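Local coordinates for biotin protein ligase-like protein of unknown function (Silicibacter sp., PDB 3BFM), which is of unknown function but resembles biotin protein ligases and belongs to the biotin/lipoate A/B protein ligase family, at residues A[35-40]-A[54-59]. Numbering follows the deposited sequence.
Sequences VDAGLV and VLAPEV. With CA (calcium ion), chain C.
V54 sets its isopropyl group into the bend of 35-40, one methyl against the carbonyl of D36, the first residue of a type II beta turn, the other against the side chain of L39, its last. CG1, anti to the backbone N (chi1 173°), lies 3.7 Å from D36 O, while CG2 points to the L39 side chain and meets its CD2 at 4.1 Å. With an alanine in place of V54, L39 CD2 would probably lose its methyl partner and a gap would open beside the D36 carbonyl. The backbone of V54 uses both its polar groups: V54 N donates to L39 O over 3.0 Å, and V54 O accepts from G38 N over 2.9 Å, the donor lying 26° off the V54 carbonyl plane. G38 and L39 thus stand opposite V54 as a G1 beta bulge at the open end of the antiparallel hairpin of strands 39-44 and 48-55. A37 CA comes within 3.3 Å of V54 O as well, a CA-H...O contact beside the G38 bond. A37 CB lies against the backbone of 54-59, 3.7 Å from V54 O and 4.0 Å from A56 N, and also packs on A56 CB. At the backbone angles of G38 any CB would press against the preceding carbonyl oxygen. That oxygen, A37 O, binds a calcium ion at 2.4 Å, and the metal too would crowd a CB on G38. Two of the five waters on the calcium donate to D36 O and OD2, and A37 O of the second subunit also binds it, so the turn lies at the dimer interface. Strand 13-16 continues the sheet beyond 39-44, T13 forming backbone hydrogen bonds with G38 and V40; helix 23-32 covers V54 and L39 through A27 and K30, and helix 156-175 packs on L55.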
loop_
_atom_site.group_PDB
_atom_site.type_symbol
_atom_site.label_atom_id
_atom_site.label_comp_id
_atom_site.label_asym_id
_atom_site.label_seq_id
_atom_site.Cartn_x
_atom_site.Cartn_y
_atom_site.Cartn_z
ATOM N N VAL A 35 -12.996 0.627 -6.936
ATOM C CA VAL A 35 -11.661 0.049 -6.836
ATOM C C VAL A 35 -10.893 0.881 -5.804
ATOM O O VAL A 35 -10.994 2.116 -5.769
ATOM C CB VAL A 35 -10.956 -0.044 -8.227
ATOM C CG1 VAL A 35 -9.669 -0.837 -8.149
ATOM C CG2 VAL A 35 -11.887 -0.702 -9.232
ATOM N N ASP A 36 -10.148 0.200 -4.953
ATOM C CA ASP A 36 -9.507 0.861 -3.828
ATOM C C ASP A 36 -8.180 1.514 -4.224
ATOM O O ASP A 36 -7.677 1.351 -5.339
ATOM C CB ASP A 36 -9.205 -0.134 -2.692
ATOM C CG ASP A 36 -10.320 -1.146 -2.447
ATOM O OD1 ASP A 36 -11.497 -0.725 -2.317
ATOM O OD2 ASP A 36 -9.999 -2.367 -2.360
ATOM N N ALA A 37 -7.618 2.228 -3.264
ATOM C CA ALA A 37 -6.336 2.870 -3.390
ATOM C C ALA A 37 -5.256 1.856 -3.746
ATOM O O ALA A 37 -5.360 0.676 -3.418
ATOM C CB ALA A 37 -5.980 3.576 -2.089
ATOM N N GLY A 38 -4.233 2.322 -4.449
ATOM C CA GLY A 38 -3.082 1.520 -4.726
ATOM C C GLY A 38 -3.006 1.058 -6.160
ATOM O O GLY A 38 -1.949 0.638 -6.593
ATOM N N LEU A 39 -4.111 1.155 -6.883
ATOM C CA LEU A 39 -4.086 0.922 -8.327
ATOM C C LEU A 39 -3.259 1.972 -9.049
ATOM O O LEU A 39 -3.458 3.193 -8.830
ATOM C CB LEU A 39 -5.479 0.954 -8.896
ATOM C CG LEU A 39 -5.653 0.717 -10.392
ATOM C CD1 LEU A 39 -5.274 -0.723 -10.761
ATOM C CD2 LEU A 39 -7.104 1.037 -10.817
ATOM N N VAL A 40 -2.397 1.484 -9.928
ATOM C CA VAL A 40 -1.603 2.274 -10.848
ATOM C C VAL A 40 -1.952 1.808 -12.252
ATOM O O VAL A 40 -1.550 0.748 -12.680
ATOM C CB VAL A 40 -0.069 2.146 -10.629
ATOM C CG1 VAL A 40 0.704 3.012 -11.638
ATOM C CG2 VAL A 40 0.311 2.468 -9.196
ATOM N N VAL A 54 -4.696 5.760 -8.010
ATOM C CA VAL A 54 -5.925 5.903 -7.209
ATOM C C VAL A 54 -5.513 5.971 -5.735
ATOM O O VAL A 54 -4.765 5.094 -5.240
ATOM C CB VAL A 54 -6.910 4.731 -7.410
ATOM C CG1 VAL A 54 -8.092 4.837 -6.423
ATOM C CG2 VAL A 54 -7.369 4.658 -8.906
ATOM N N LEU A 55 -5.989 7.030 -5.084
ATOM C CA LEU A 55 -5.742 7.329 -3.678
ATOM C C LEU A 55 -7.073 7.545 -2.934
ATOM O O LEU A 55 -8.119 7.826 -3.540
ATOM C CB LEU A 55 -4.906 8.600 -3.583
ATOM C CG LEU A 55 -3.631 8.576 -4.410
ATOM C CD1 LEU A 55 -2.902 9.920 -4.401
ATOM C CD2 LEU A 55 -2.736 7.480 -3.852
ATOM N N ALA A 56 -7.022 7.409 -1.616
ATOM C CA ALA A 56 -8.174 7.694 -0.765
ATOM C C ALA A 56 -7.771 8.265 0.598
ATOM O O ALA A 56 -7.957 7.617 1.622
ATOM C CB ALA A 56 -9.021 6.432 -0.597
ATOM N N PRO A 57 -7.248 9.503 0.627
ATOM C CA PRO A 57 -6.859 10.110 1.903
ATOM C C PRO A 57 -8.097 10.511 2.719
ATOM O O PRO A 57 -9.065 11.053 2.185
ATOM C CB PRO A 57 -6.043 11.326 1.489
ATOM C CG PRO A 57 -6.554 11.685 0.141
ATOM C CD PRO A 57 -7.052 10.418 -0.516
ATOM N N GLU A 58 -8.082 10.209 4.005
ATOM C CA GLU A 58 -9.269 10.434 4.811
ATOM C C GLU A 58 -9.190 11.818 5.448
ATOM O O GLU A 58 -8.991 11.972 6.643
ATOM C CB GLU A 58 -9.425 9.312 5.825
ATOM C CG GLU A 58 -9.814 8.016 5.159
ATOM C CD GLU A 58 -9.321 6.808 5.911
ATOM O OE1 GLU A 58 -8.143 6.424 5.709
ATOM O OE2 GLU A 58 -10.118 6.242 6.691
ATOM N N VAL A 59 -9.327 12.825 4.592
ATOM C CA VAL A 59 -9.334 14.217 4.995
ATOM C C VAL A 59 -10.278 14.961 4.069
ATOM O O VAL A 59 -10.668 14.449 3.021
ATOM C CB VAL A 59 -7.927 14.863 4.925
ATOM C CG1 VAL A 59 -6.929 14.124 5.793
ATOM C CG2 VAL A 59 -7.415 14.969 3.481
HETATM CA CA CA C . -5.340 -1.747 -3.197
HETATM O O HOH W 1 -6.509 -1.341 -5.318
HETATM O O HOH W 2 -7.351 -3.148 -2.914
HETATM O O HOH W 3 -6.118 -1.230 -0.916
HETATM O O HOH W 4 -3.352 -1.056 -1.948
HETATM O O HOH W 5 -3.569 -1.908 -4.837
#